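Local coordinates for protein demethylmenaquinone Methyltransferase (Thermus thermophilus, PDB 1J3L) that is of unknown function but belongs to the RraA-like family and assembles as three copies of one chain, at residues A[4-9]-A[146-151]. Residues are numbered along the deposited sequence; the frame is centred on the assembly and turned at random.
Sequences RTTDLS and DEDGLL
Asp146 divides its carboxylate between two backbone amides: OD2 accepts from Thr5 N (2.9 Å) at the start of helix 5-9, while OD1 accepts from Asp148 N (2.7 Å), an Asx turn within the type I turn Asp146-Gly149. Arg4, at the N-cap position, reaches over this hairpin turn; its NH2 lies 2.6 Å from Glu147 OE2, a salt bridge with weak hydrogen-bond geometry, and makes a long one to Asp148 OD2 (3.6 Å). Glu147 also pairs with Arg30, and Asp148 OD1 accepts from Thr98 N of the second subunit. Gly149 takes phi 125°, psi -159°, where a CB would strike the preceding carbonyl. Thr5 (chi1 t) faces the strand, with CG2 3.5 Å from Asp148 CB and OG1 3.2 Å from Leu151 CB. Leu151 (tp) sets CD2 3.5 Å from Leu8 CB. Helix 5-9 crosses strand 149-151 at 38°, axes 8.5 Å apart. The N-terminal helix thus covers the hairpin of strands 142-146 and 149-153, Leu8 and Leu151 both touching Leu144, while Pro115 of the second subunit packs on Thr5.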
loop_
_atom_site.group_PDB
_atom_site.type_symbol
_atom_site.label_atom_id
_atom_site.label_comp_id
_atom_site.label_asym_id
_atom_site.label_seq_id
_atom_site.Cartn_x
_atom_site.Cartn_y
_atom_site.Cartn_z
ATOM N N ARG A 4 3.413 -23.374 -0.791
ATOM C CA ARG A 4 2.916 -22.115 -1.229
ATOM C C ARG A 4 1.474 -21.992 -0.866
ATOM O O ARG A 4 0.728 -22.980 -0.697
ATOM C CB ARG A 4 2.984 -21.930 -2.723
ATOM C CG ARG A 4 4.253 -21.314 -3.219
ATOM C CD ARG A 4 4.637 -20.000 -2.540
ATOM N NE ARG A 4 4.751 -18.864 -3.461
ATOM C CZ ARG A 4 5.298 -18.909 -4.675
ATOM N NH1 ARG A 4 5.793 -20.042 -5.156
ATOM N NH2 ARG A 4 5.338 -17.814 -5.423
ATOM N N THR A 5 1.067 -20.741 -0.822
ATOM C CA THR A 5 -0.262 -20.396 -0.461
ATOM C C THR A 5 -1.127 -20.759 -1.661
ATOM O O THR A 5 -2.176 -21.354 -1.473
ATOM C CB THR A 5 -0.257 -18.886 -0.084
ATOM O OG1 THR A 5 -1.281 -18.596 0.875
ATOM C CG2 THR A 5 -0.391 -18.046 -1.332
ATOM N N THR A 6 -0.686 -20.388 -2.867
ATOM C CA THR A 6 -1.432 -20.639 -4.085
ATOM C C THR A 6 -1.660 -22.135 -4.339
ATOM O O THR A 6 -2.797 -22.596 -4.366
ATOM C CB THR A 6 -0.729 -19.959 -5.293
ATOM O OG1 THR A 6 0.640 -20.374 -5.358
ATOM C CG2 THR A 6 -0.775 -18.452 -5.141
ATOM N N ASP A 7 -0.585 -22.899 -4.508
ATOM C CA ASP A 7 -0.719 -24.337 -4.760
ATOM C C ASP A 7 -1.680 -24.982 -3.784
ATOM O O ASP A 7 -2.653 -25.624 -4.179
ATOM C CB ASP A 7 0.627 -25.060 -4.638
ATOM C CG ASP A 7 1.697 -24.449 -5.508
ATOM O OD1 ASP A 7 1.342 -23.843 -6.536
ATOM O OD2 ASP A 7 2.891 -24.587 -5.165
ATOM N N LEU A 8 -1.395 -24.806 -2.501
ATOM C CA LEU A 8 -2.216 -25.387 -1.458
ATOM C C LEU A 8 -3.644 -24.877 -1.493
ATOM O O LEU A 8 -4.557 -25.539 -1.002
ATOM C CB LEU A 8 -1.567 -25.147 -0.092
ATOM C CG LEU A 8 -0.266 -25.947 0.046
ATOM C CD1 LEU A 8 0.376 -25.690 1.390
ATOM C CD2 LEU A 8 -0.562 -27.435 -0.115
ATOM N N SER A 9 -3.851 -23.704 -2.077
ATOM C CA SER A 9 -5.207 -23.180 -2.172
ATOM C C SER A 9 -5.962 -24.026 -3.193
ATOM O O SER A 9 -7.155 -24.286 -3.033
ATOM C CB SER A 9 -5.207 -21.719 -2.613
ATOM O OG SER A 9 -6.533 -21.223 -2.658
ATOM N N ASP A 146 2.997 -15.961 2.576
ATOM C CA ASP A 146 4.012 -15.632 1.585
ATOM C C ASP A 146 3.575 -14.404 0.783
ATOM O O ASP A 146 2.569 -13.778 1.109
ATOM C CB ASP A 146 4.283 -16.829 0.655
ATOM C CG ASP A 146 3.061 -17.253 -0.134
ATOM O OD1 ASP A 146 2.347 -16.369 -0.650
ATOM O OD2 ASP A 146 2.823 -18.476 -0.254
ATOM N N GLU A 147 4.332 -14.069 -0.261
ATOM C CA GLU A 147 4.041 -12.913 -1.106
ATOM C C GLU A 147 2.654 -12.879 -1.750
ATOM O O GLU A 147 2.200 -11.818 -2.168
ATOM C CB GLU A 147 5.087 -12.789 -2.214
ATOM C CG GLU A 147 5.049 -13.904 -3.247
ATOM C CD GLU A 147 5.920 -15.101 -2.878
ATOM O OE1 GLU A 147 6.529 -15.101 -1.785
ATOM O OE2 GLU A 147 5.997 -16.045 -3.695
ATOM N N ASP A 148 1.984 -14.023 -1.848
ATOM C CA ASP A 148 0.661 -14.045 -2.457
ATOM C C ASP A 148 -0.450 -13.966 -1.425
ATOM O O ASP A 148 -1.628 -13.999 -1.779
ATOM C CB ASP A 148 0.461 -15.305 -3.312
ATOM C CG ASP A 148 1.419 -15.377 -4.490
ATOM O OD1 ASP A 148 1.472 -14.410 -5.280
ATOM O OD2 ASP A 148 2.115 -16.408 -4.626
ATOM N N GLY A 149 -0.086 -13.874 -0.151
ATOM C CA GLY A 149 -1.107 -13.785 0.875
ATOM C C GLY A 149 -1.051 -14.821 1.983
ATOM O O GLY A 149 -0.014 -15.434 2.233
ATOM N N LEU A 150 -2.186 -15.014 2.648
ATOM C CA LEU A 150 -2.285 -15.947 3.766
ATOM C C LEU A 150 -3.314 -17.039 3.525
ATOM O O LEU A 150 -4.453 -16.757 3.153
ATOM C CB LEU A 150 -2.686 -15.202 5.038
ATOM C CG LEU A 150 -2.010 -13.868 5.359
ATOM C CD1 LEU A 150 -2.610 -13.291 6.633
ATOM C CD2 LEU A 150 -0.534 -14.074 5.523
ATOM N N LEU A 151 -2.910 -18.286 3.750
ATOM C CA LEU A 151 -3.813 -19.416 3.589
ATOM C C LEU A 151 -4.047 -20.068 4.953
ATOM O O LEU A 151 -3.099 -20.393 5.671
ATOM C CB LEU A 151 -3.227 -20.448 2.622
ATOM C CG LEU A 151 -4.151 -21.627 2.278
ATOM C CD1 LEU A 151 -5.362 -21.127 1.504
ATOM C CD2 LEU A 151 -3.401 -22.659 1.457
#